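PDB 6VTV: gamma-glutamyl-gamma-aminobutyrate hydrolase PuuD from Escherichia coli, which hydrolyses the gamma-glutamyl linkage of gamma-glutamyl-gamma-aminobutyrate to release 4-aminobutanoate and glutamate, the last step in converting putrescine to 4-aminobutanoate. Local coordinates for residues B[115-120]-B[225-230]; B[143-148]-B[202-207]; B[155-160]-B[184-189]. All blocks are in the same frame, centred on the assembly; numbering follows the deposited sequence.

Interaction 1 of 3, residues B[115-120]-B[225-230]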
loop_
_atom_site.group_PDB
_atom_site.type_symbol
_atom_site.label_atom_id
_atom_site.label_comp_id
_atom_site.label_asym_id
_atom_site.label_seq_id
_atom_site.Cartn_x
_atom_site.Cartn_y
_atom_site.Cartn_z
ATOM N N PHE B 115 -5.735 5.829 -14.976
ATOM C CA PHE B 115 -5.917 4.540 -15.630
ATOM C C PHE B 115 -6.679 3.634 -14.676
ATOM O O PHE B 115 -6.202 3.348 -13.573
ATOM C CB PHE B 115 -4.579 3.911 -16.026
ATOM C CG PHE B 115 -4.720 2.671 -16.862
ATOM C CD1 PHE B 115 -5.687 2.595 -17.852
ATOM C CD2 PHE B 115 -3.885 1.583 -16.663
ATOM C CE1 PHE B 115 -5.823 1.457 -18.625
ATOM C CE2 PHE B 115 -4.015 0.442 -17.435
ATOM C CZ PHE B 115 -4.985 0.380 -18.417
ATOM N N ALA B 116 -7.858 3.190 -15.100
ATOM C CA ALA B 116 -8.779 2.450 -14.252
ATOM C C ALA B 116 -9.058 1.078 -14.849
ATOM O O ALA B 116 -9.218 0.942 -16.066
ATOM C CB ALA B 116 -10.082 3.226 -14.070
ATOM N N ILE B 117 -9.122 0.065 -13.987
ATOM C CA ILE B 117 -9.270 -1.327 -14.399
ATOM C C ILE B 117 -10.483 -1.925 -13.697
ATOM O O ILE B 117 -10.583 -1.868 -12.465
ATOM C CB ILE B 117 -8.006 -2.148 -14.085
ATOM C CG1 ILE B 117 -6.829 -1.675 -14.944
ATOM C CG2 ILE B 117 -8.268 -3.638 -14.293
ATOM C CD1 ILE B 117 -5.546 -2.444 -14.700
ATOM N N CYS B 118 -11.397 -2.498 -14.487
ATOM C CA CYS B 118 -12.553 -3.250 -14.003
ATOM C C CYS B 118 -13.391 -2.423 -13.031
ATOM O O CYS B 118 -14.205 -1.599 -13.462
ATOM C CB CYS B 118 -12.103 -4.565 -13.355
ATOM S SG CYS B 118 -13.452 -5.692 -12.917
ATOM N N ARG B 119 -13.213 -2.629 -11.723
ATOM C CA ARG B 119 -13.927 -1.801 -10.754
ATOM C C ARG B 119 -13.581 -0.329 -10.927
ATOM O O ARG B 119 -14.422 0.541 -10.675
ATOM C CB ARG B 119 -13.613 -2.250 -9.326
ATOM C CG ARG B 119 -14.493 -1.589 -8.275
ATOM C CD ARG B 119 -13.773 -1.487 -6.944
ATOM N NE ARG B 119 -14.685 -1.663 -5.821
ATOM C CZ ARG B 119 -15.277 -0.664 -5.177
ATOM N NH1 ARG B 119 -15.055 0.590 -5.544
ATOM N NH2 ARG B 119 -16.092 -0.919 -4.164
ATOM N N GLY B 120 -12.351 -0.033 -11.352
ATOM C CA GLY B 120 -11.977 1.349 -11.597
ATOM C C GLY B 120 -12.800 1.987 -12.701
ATOM O O GLY B 120 -13.214 3.143 -12.586
ATOM N N TRP B 225 -11.847 -4.965 -18.677
ATOM C CA TRP B 225 -11.088 -6.199 -18.555
ATOM C C TRP B 225 -9.884 -5.974 -17.639
ATOM O O TRP B 225 -9.758 -4.938 -16.982
ATOM C CB TRP B 225 -10.681 -6.710 -19.936
ATOM C CG TRP B 225 -9.828 -5.772 -20.734
ATOM C CD1 TRP B 225 -8.465 -5.763 -20.802
ATOM C CD2 TRP B 225 -10.280 -4.725 -21.603
ATOM N NE1 TRP B 225 -8.039 -4.769 -21.650
ATOM C CE2 TRP B 225 -9.134 -4.117 -22.155
ATOM C CE3 TRP B 225 -11.542 -4.240 -21.965
ATOM C CZ2 TRP B 225 -9.211 -3.049 -23.048
ATOM C CZ3 TRP B 225 -11.616 -3.179 -22.852
ATOM C CH2 TRP B 225 -10.458 -2.596 -23.382
ATOM N N HIS B 226 -8.981 -6.957 -17.586
ATOM C CA HIS B 226 -7.842 -6.952 -16.670
ATOM C C HIS B 226 -6.548 -6.987 -17.474
ATOM O O HIS B 226 -5.969 -8.063 -17.695
ATOM C CB HIS B 226 -7.912 -8.131 -15.700
ATOM C CG HIS B 226 -8.885 -7.932 -14.579
ATOM N ND1 HIS B 226 -8.486 -7.760 -13.271
ATOM C CD2 HIS B 226 -10.238 -7.880 -14.570
ATOM C CE1 HIS B 226 -9.551 -7.609 -12.505
ATOM N NE2 HIS B 226 -10.626 -7.678 -13.268
ATOM N N PRO B 227 -6.054 -5.828 -17.921
ATOM C CA PRO B 227 -4.774 -5.806 -18.643
ATOM C C PRO B 227 -3.563 -6.003 -17.745
ATOM O O PRO B 227 -2.462 -6.223 -18.264
ATOM C CB PRO B 227 -4.765 -4.419 -19.292
ATOM C CG PRO B 227 -5.581 -3.575 -18.363
ATOM C CD PRO B 227 -6.628 -4.480 -17.760
ATOM N N GLU B 228 -3.727 -5.938 -16.423
ATOM C CA GLU B 228 -2.599 -6.150 -15.524
ATOM C C GLU B 228 -2.135 -7.601 -15.506
ATOM O O GLU B 228 -1.014 -7.874 -15.064
ATOM C CB GLU B 228 -2.967 -5.707 -14.105
ATOM C CG GLU B 228 -3.683 -6.773 -13.288
ATOM C CD GLU B 228 -5.168 -6.853 -13.590
ATOM O OE1 GLU B 228 -5.642 -6.106 -14.471
ATOM O OE2 GLU B 228 -5.865 -7.663 -12.941
ATOM N N TRP B 229 -2.965 -8.529 -15.979
ATOM C CA TRP B 229 -2.648 -9.953 -15.935
ATOM C C TRP B 229 -1.493 -10.255 -16.881
ATOM O O TRP B 229 -1.662 -10.222 -18.104
ATOM C CB TRP B 229 -3.882 -10.770 -16.307
ATOM C CG TRP B 229 -3.628 -12.240 -16.365
ATOM C CD1 TRP B 229 -3.560 -13.015 -17.487
ATOM C CD2 TRP B 229 -3.414 -13.120 -15.255
ATOM N NE1 TRP B 229 -3.313 -14.322 -17.144
ATOM C CE2 TRP B 229 -3.220 -14.413 -15.780
ATOM C CE3 TRP B 229 -3.367 -12.940 -13.870
ATOM C CZ2 TRP B 229 -2.983 -15.521 -14.968
ATOM C CZ3 TRP B 229 -3.132 -14.040 -13.065
ATOM C CH2 TRP B 229 -2.943 -15.313 -13.616
ATOM N N ASN B 230 -0.325 -10.562 -16.315
ATOM C CA ASN B 230 0.885 -10.866 -17.081
ATOM C C ASN B 230 1.101 -9.837 -18.187
ATOM O O ASN B 230 1.331 -10.171 -19.352
ATOM C CB ASN B 230 0.830 -12.282 -17.654
ATOM C CG ASN B 230 0.822 -13.348 -16.575
ATOM O OD1 ASN B 230 -0.094 -14.165 -16.498
ATOM N ND2 ASN B 230 1.849 -13.343 -15.734
#

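Interaction 2 of 3, residues B[143-148]-B[202-207]. With MN (manganese (II) ion), chain D.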
loop_
_atom_site.group_PDB
_atom_site.type_symbol
_atom_site.label_atom_id
_atom_site.label_comp_id
_atom_site.label_asym_id
_atom_site.label_seq_id
_atom_site.Cartn_x
_atom_site.Cartn_y
_atom_site.Cartn_z
ATOM N N LEU B 143 -23.553 -11.311 -23.072
ATOM C CA LEU B 143 -22.692 -12.467 -22.892
ATOM C C LEU B 143 -22.452 -12.719 -21.404
ATOM O O LEU B 143 -22.807 -11.913 -20.540
ATOM C CB LEU B 143 -21.354 -12.254 -23.602
ATOM C CG LEU B 143 -21.393 -11.807 -25.063
ATOM C CD1 LEU B 143 -20.035 -11.269 -25.485
ATOM C CD2 LEU B 143 -21.819 -12.952 -25.964
ATOM N N GLU B 144 -21.829 -13.855 -21.107
ATOM C CA GLU B 144 -21.408 -14.154 -19.740
ATOM C C GLU B 144 -20.066 -13.476 -19.506
ATOM O O GLU B 144 -19.029 -13.935 -19.988
ATOM C CB GLU B 144 -21.325 -15.658 -19.509
ATOM C CG GLU B 144 -20.905 -16.037 -18.095
ATOM C CD GLU B 144 -21.761 -15.369 -17.034
ATOM O OE1 GLU B 144 -22.895 -15.835 -16.799
ATOM O OE2 GLU B 144 -21.300 -14.373 -16.439
ATOM N N HIS B 145 -20.083 -12.368 -18.767
ATOM C CA HIS B 145 -18.878 -11.589 -18.526
ATOM C C HIS B 145 -18.125 -12.020 -17.274
ATOM O O HIS B 145 -16.998 -11.562 -17.060
ATOM C CB HIS B 145 -19.229 -10.100 -18.433
ATOM C CG HIS B 145 -19.554 -9.474 -19.755
ATOM N ND1 HIS B 145 -18.590 -8.937 -20.581
ATOM C CD2 HIS B 145 -20.735 -9.304 -20.396
ATOM C CE1 HIS B 145 -19.163 -8.463 -21.673
ATOM N NE2 HIS B 145 -20.464 -8.672 -21.586
ATOM N N ARG B 146 -18.708 -12.888 -16.452
ATOM C CA ARG B 146 -18.042 -13.351 -15.245
ATOM C C ARG B 146 -17.097 -14.503 -15.554
ATOM O O ARG B 146 -17.289 -15.258 -16.511
ATOM C CB ARG B 146 -19.062 -13.806 -14.203
ATOM C CG ARG B 146 -19.952 -12.706 -13.676
ATOM C CD ARG B 146 -21.086 -13.282 -12.851
ATOM N NE ARG B 146 -21.907 -14.200 -13.634
ATOM C CZ ARG B 146 -22.969 -14.841 -13.160
ATOM N NH1 ARG B 146 -23.343 -14.669 -11.900
ATOM N NH2 ARG B 146 -23.657 -15.658 -13.947
ATOM N N GLU B 147 -16.067 -14.633 -14.724
ATOM C CA GLU B 147 -15.182 -15.780 -14.787
ATOM C C GLU B 147 -15.809 -16.965 -14.054
ATOM O O GLU B 147 -16.768 -16.824 -13.292
ATOM C CB GLU B 147 -13.821 -15.436 -14.182
ATOM C CG GLU B 147 -13.762 -15.556 -12.662
ATOM C CD GLU B 147 -14.420 -14.390 -11.937
ATOM O OE1 GLU B 147 -14.965 -13.485 -12.606
ATOM O OE2 GLU B 147 -14.393 -14.381 -10.688
ATOM N N ASP B 148 -15.256 -18.152 -14.299
ATOM C CA ASP B 148 -15.674 -19.350 -13.583
ATOM C C ASP B 148 -14.831 -19.468 -12.320
ATOM O O ASP B 148 -13.633 -19.777 -12.414
ATOM C CB ASP B 148 -15.514 -20.585 -14.458
ATOM C CG ASP B 148 -16.252 -21.794 -13.910
ATOM O OD1 ASP B 148 -16.641 -21.774 -12.722
ATOM O OD2 ASP B 148 -16.440 -22.769 -14.668
ATOM N N ALA B 202 -14.750 1.310 -26.263
ATOM C CA ALA B 202 -14.860 -0.027 -26.832
ATOM C C ALA B 202 -16.120 -0.698 -26.304
ATOM O O ALA B 202 -16.634 -0.347 -25.239
ATOM C CB ALA B 202 -13.624 -0.876 -26.514
ATOM N N ARG B 203 -16.609 -1.674 -27.071
ATOM C CA ARG B 203 -17.788 -2.444 -26.699
ATOM C C ARG B 203 -17.564 -3.919 -27.002
ATOM O O ARG B 203 -16.921 -4.274 -27.993
ATOM C CB ARG B 203 -19.048 -1.984 -27.447
ATOM C CG ARG B 203 -19.481 -0.555 -27.197
ATOM C CD ARG B 203 -20.736 -0.257 -28.005
ATOM N NE ARG B 203 -21.210 1.112 -27.828
ATOM C CZ ARG B 203 -22.129 1.474 -26.939
ATOM N NH1 ARG B 203 -22.678 0.571 -26.139
ATOM N NH2 ARG B 203 -22.501 2.744 -26.852
ATOM N N SER B 204 -18.117 -4.775 -26.143
ATOM C CA SER B 204 -18.201 -6.194 -26.442
ATOM C C SER B 204 -19.257 -6.420 -27.526
ATOM O O SER B 204 -20.077 -5.540 -27.791
ATOM C CB SER B 204 -18.537 -6.983 -25.176
ATOM O OG SER B 204 -19.442 -6.277 -24.344
ATOM N N PRO B 205 -19.250 -7.588 -28.183
ATOM C CA PRO B 205 -20.218 -7.819 -29.272
ATOM C C PRO B 205 -21.677 -7.749 -28.843
ATOM O O PRO B 205 -22.553 -7.710 -29.718
ATOM C CB PRO B 205 -19.858 -9.223 -29.776
ATOM C CG PRO B 205 -18.435 -9.403 -29.396
ATOM C CD PRO B 205 -18.279 -8.692 -28.084
ATOM N N ASP B 206 -21.970 -7.733 -27.543
ATOM C CA ASP B 206 -23.336 -7.602 -27.055
ATOM C C ASP B 206 -23.728 -6.155 -26.778
ATOM O O ASP B 206 -24.815 -5.911 -26.246
ATOM C CB ASP B 206 -23.532 -8.449 -25.792
ATOM C CG ASP B 206 -22.509 -8.143 -24.710
ATOM O OD1 ASP B 206 -21.708 -7.200 -24.882
ATOM O OD2 ASP B 206 -22.506 -8.852 -23.681
ATOM N N GLY B 207 -22.869 -5.196 -27.119
ATOM C CA GLY B 207 -23.155 -3.794 -26.910
ATOM C C GLY B 207 -22.720 -3.237 -25.573
ATOM O O GLY B 207 -22.787 -2.016 -25.380
HETATM MN MN MN D . -16.411 -8.373 -20.177
HETATM O O HOH W 1 -14.249 -7.666 -19.864
#

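Interaction 3 of 3, residues B[155-160]-B[184-189]. With MN (manganese (II) ion), chain D.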
loop_
_atom_site.group_PDB
_atom_site.type_symbol
_atom_site.label_atom_id
_atom_site.label_comp_id
_atom_site.label_asym_id
_atom_site.label_seq_id
_atom_site.Cartn_x
_atom_site.Cartn_y
_atom_site.Cartn_z
ATOM N N GLN B 155 -7.039 -19.915 -15.816
ATOM C CA GLN B 155 -8.186 -19.996 -16.715
ATOM C C GLN B 155 -9.145 -18.833 -16.507
ATOM O O GLN B 155 -9.787 -18.382 -17.463
ATOM C CB GLN B 155 -8.923 -21.321 -16.521
ATOM C CG GLN B 155 -8.023 -22.525 -16.277
ATOM C CD GLN B 155 -7.091 -22.824 -17.437
ATOM O OE1 GLN B 155 -7.332 -22.408 -18.570
ATOM N NE2 GLN B 155 -6.021 -23.563 -17.160
ATOM N N GLN B 156 -9.254 -18.334 -15.272
ATOM C CA GLN B 156 -10.163 -17.227 -14.998
ATOM C C GLN B 156 -9.746 -15.962 -15.736
ATOM O O GLN B 156 -10.602 -15.159 -16.125
ATOM C CB GLN B 156 -10.232 -16.960 -13.494
ATOM C CG GLN B 156 -10.613 -18.166 -12.648
ATOM C CD GLN B 156 -10.698 -17.832 -11.169
ATOM O OE1 GLN B 156 -10.752 -16.662 -10.789
ATOM N NE2 GLN B 156 -10.710 -18.860 -10.328
ATOM N N TYR B 157 -8.444 -15.767 -15.941
ATOM C CA TYR B 157 -7.924 -14.587 -16.615
ATOM C C TYR B 157 -7.617 -14.839 -18.087
ATOM O O TYR B 157 -7.033 -13.973 -18.745
ATOM C CB TYR B 157 -6.674 -14.081 -15.889
ATOM C CG TYR B 157 -6.988 -13.315 -14.621
ATOM C CD1 TYR B 157 -7.244 -13.982 -13.430
ATOM C CD2 TYR B 157 -7.039 -11.926 -14.618
ATOM C CE1 TYR B 157 -7.538 -13.286 -12.268
ATOM C CE2 TYR B 157 -7.332 -11.223 -13.462
ATOM C CZ TYR B 157 -7.582 -11.908 -12.291
ATOM O OH TYR B 157 -7.872 -11.211 -11.140
ATOM N N ALA B 158 -8.003 -15.999 -18.613
ATOM C CA ALA B 158 -7.808 -16.299 -20.019
ATOM C C ALA B 158 -8.700 -15.406 -20.880
ATOM O O ALA B 158 -9.645 -14.792 -20.377
ATOM C CB ALA B 158 -8.112 -17.773 -20.285
ATOM N N PRO B 159 -8.404 -15.294 -22.178
ATOM C CA PRO B 159 -9.296 -14.547 -23.074
ATOM C C PRO B 159 -10.731 -15.040 -22.971
ATOM O O PRO B 159 -10.995 -16.242 -22.926
ATOM C CB PRO B 159 -8.705 -14.815 -24.461
ATOM C CG PRO B 159 -7.263 -15.046 -24.204
ATOM C CD PRO B 159 -7.170 -15.720 -22.861
ATOM N N SER B 160 -11.665 -14.094 -22.926
ATOM C CA SER B 160 -13.071 -14.401 -22.700
ATOM C C SER B 160 -13.960 -13.981 -23.858
ATOM O O SER B 160 -14.783 -14.778 -24.325
ATOM C CB SER B 160 -13.551 -13.728 -21.403
ATOM O OG SER B 160 -14.803 -14.252 -20.995
ATOM N N ASN B 184 -9.836 -10.599 -21.510
ATOM C CA ASN B 184 -10.440 -11.416 -20.472
ATOM C C ASN B 184 -11.666 -10.701 -19.905
ATOM O O ASN B 184 -11.957 -9.551 -20.239
ATOM C CB ASN B 184 -9.423 -11.741 -19.374
ATOM C CG ASN B 184 -8.707 -10.510 -18.845
ATOM O OD1 ASN B 184 -9.262 -9.412 -18.822
ATOM N ND2 ASN B 184 -7.465 -10.692 -18.412
ATOM N N SER B 185 -12.399 -11.395 -19.040
ATOM C CA SER B 185 -13.625 -10.833 -18.481
ATOM C C SER B 185 -13.876 -11.469 -17.124
ATOM O O SER B 185 -14.031 -12.690 -17.030
ATOM C CB SER B 185 -14.813 -11.064 -19.419
ATOM O OG SER B 185 -15.925 -10.260 -19.063
ATOM N N LEU B 186 -13.906 -10.649 -16.074
ATOM C CA LEU B 186 -14.140 -11.118 -14.712
ATOM C C LEU B 186 -15.003 -10.098 -13.965
ATOM O O LEU B 186 -14.604 -9.515 -12.958
ATOM C CB LEU B 186 -12.825 -11.358 -13.969
ATOM C CG LEU B 186 -11.752 -12.261 -14.585
ATOM C CD1 LEU B 186 -10.806 -11.447 -15.451
ATOM C CD2 LEU B 186 -10.979 -12.994 -13.497
ATOM N N HIS B 187 -16.221 -9.873 -14.457
ATOM C CA HIS B 187 -17.088 -8.870 -13.857
ATOM C C HIS B 187 -18.545 -9.288 -13.991
ATOM O O HIS B 187 -18.978 -9.732 -15.058
ATOM C CB HIS B 187 -16.869 -7.493 -14.495
ATOM C CG HIS B 187 -17.086 -7.465 -15.976
ATOM N ND1 HIS B 187 -18.160 -6.828 -16.557
ATOM C CD2 HIS B 187 -16.360 -7.981 -16.996
ATOM C CE1 HIS B 187 -18.092 -6.958 -17.870
ATOM N NE2 HIS B 187 -17.008 -7.654 -18.162
ATOM N N GLY B 188 -19.291 -9.141 -12.898
ATOM C CA GLY B 188 -20.717 -9.406 -12.890
ATOM C C GLY B 188 -21.526 -8.132 -12.976
ATOM O O GLY B 188 -22.752 -8.165 -13.120
ATOM N N GLN B 189 -20.842 -6.996 -12.878
ATOM C CA GLN B 189 -21.446 -5.688 -13.057
ATOM C C GLN B 189 -20.809 -5.002 -14.258
ATOM O O GLN B 189 -19.724 -5.378 -14.712
ATOM C CB GLN B 189 -21.289 -4.821 -11.799
ATOM C CG GLN B 189 -21.904 -5.435 -10.549
ATOM C CD GLN B 189 -22.159 -4.414 -9.457
ATOM O OE1 GLN B 189 -21.602 -3.317 -9.472
ATOM N NE2 GLN B 189 -23.010 -4.771 -8.501
HETATM MN MN MN D . -16.411 -8.373 -20.177
HETATM O O HOH W 2 -11.479 -14.061 -18.449
HETATM O O HOH W 3 -15.162 -14.762 -18.488
HETATM O O HOH W 1 -14.249 -7.666 -19.864
#

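Interaction 1 of 3, residues B[115-120]-B[225-230]
Cys118 and Trp225 approach to 5.6 Å between their CA atoms where the end of strand 114-117 meets the loop after strand 220-223, the short runs 115-118 and 225-228 heading 124° apart. Ile117 carries the apolar part. Its CG1-CD1 arm meets the Pro227 ring tip to tip, with CD1 3.8 Å from Pro227 CD, while CG2 lies off-centre over one face of the His226 ring and comes within 3.6 Å of Glu228 OE1. Phe115 CZ touches Pro227 CG further back, and helix 235-254 packs on Phe115 and Pro227. Cys118 sits at the N-cap of helix 119-127, and its SG, anti to the backbone N, ends 3.5 Å from His226 NE2. On the other side of that ring, ND1 donates to Glu228 OE2 (2.6 Å); the acceptor lies in the ring plane and uses its syn lone pair, which fixes the rotation of the imidazole. Lys34 forms a salt bridge with the same oxygen. A cysteine at the tight turn between strand and helix is the nucleophile elbow of class I glutamine amidotransferases, and Cys118, His226 and Glu228 are the predicted catalytic residues, arranged as a Cys-His-Glu triad.

Interaction 2 of 3, residues B[143-148]-B[202-207]
His145 and Asp206 reach toward each other tip to tip in a carboxylate-histidine-metal arrangement, with Asp206 in the second shell of a manganese site. From CB, the His145 side chain leaves with CG beside the backbone N and anti to the carbonyl carbon (chi1 -74°). His145 ND1 binds the manganese ion at 2.3 Å. His145 CE1 lies 3.5 Å from Ser204 OG, which stands at the ring edge near its plane. His145 NE2, at the far end, donates to Asp206 OD2 over 2.9 Å; the oxygen receives it on its syn lone pair and sits 17° out of the imidazole plane, the ring and carboxylate being turned 35° against each other. Beyond NE2, His145 CD2 closes the ring, 3.8 Å from the same Asp206 OD2.

Asp206 OD2 is gripped a second time, on its anti lone pair, by the backbone Leu143 N at 2.7 Å, in a nearly straight bond. The other carboxylate oxygen, OD1, is hydrogen-bonded to Ser204 OG, which also pairs with Leu208 O, and accepts from Leu208 N, so both oxygens are tied down. Held between the ion at ND1 and this carboxylate at NE2, the ring has little freedom to turn, and the carboxylate would probably make ND1 a stronger donor to the metal. His161, Ser185, His187 and Glu210 complete the protein ligands, and a water also binds the ion.

Outside this polar centre, Leu143 lays its side chain against the turn: CG rests 3.4 Å from Asp206 OD2, and CD1 meets Pro205 CD with the two side chains at about a right angle. Beyond the histidine, Arg146 grips Glu144 side-on, its NE 2.9 Å from Glu144 OE2 and its NH2 bonded to Glu144 OE1.

Interaction 3 of 3, residues B[155-160]-B[184-189]
The Tyr157 ring carries Leu186 on one face: CD2 sits over its centre, 3.7 Å from the centroid and 13° off the ring normal, a CH-pi contact. At the ring's edge, near its plane, lies Asn184 ND2, the amide turned 82° against the ring. Trp229 stacks with this tyrosine, and Tyr157 OH is hydrogen-bonded to Lys34. The Leu186 side chain crosses the ring at about a right angle, and the same CD2 also rests on the end of helix 153-156, against Gln156 O and, a little farther off, Gln156 CB. The His187 ring has Gln189 at its edge: ND1 donates to Gln189 O, and NE2 binds the manganese ion at 2.2 Å.

Asn184 makes a weak hydrogen bond from ND2 to Tyr157 O (3.3 Å), whereas its OD1 accepts from the backbone N of the predicted catalytic His226. Water supplies much of the remaining link. One molecule lies between the backbone oxygens of Gln156 and Ala158 and takes a bond from Ser185 N (2.9 Å); another receives Ser160 OG and gives to Ser185 O (2.8 Å). Ser160 CB meanwhile packs against Ser185 CB at 3.6 Å.

Ser185 OG, anti to its backbone N, binds the manganese at 2.2 Å and lies 3.0 Å from His187 NE2, a closeness explained by the shared metal. A third water, itself a metal ligand, donates to Asn184 O. Binding to the cation would be expected to make the Ser185 hydroxyl more acidic and to strengthen its probable hydrogen bond to His145 O.

In the fold
The contacts are nested along the chain: interaction 3 lies inside the loop closed by interaction 2, and both lie inside that closed by interaction 1. Interaction 1 is central, about 5 Å from the chain centre; interactions 2 and 3 have their centres about 17 and 15 Å out. Interactions 2 and 3, 9 Å apart between centres, share the manganese ion and a water, and His145 O probably accepts a hydrogen bond from Ser185 OG. Interactions 1 and 3 touch through Asn184 and Tyr157. Interactions 1 and 2 reach the same mixed sheet without touching. Segment 184-189 thus connects the metal site to the predicted catalytic residues, all within the glutamine amidotransferase type-1 range.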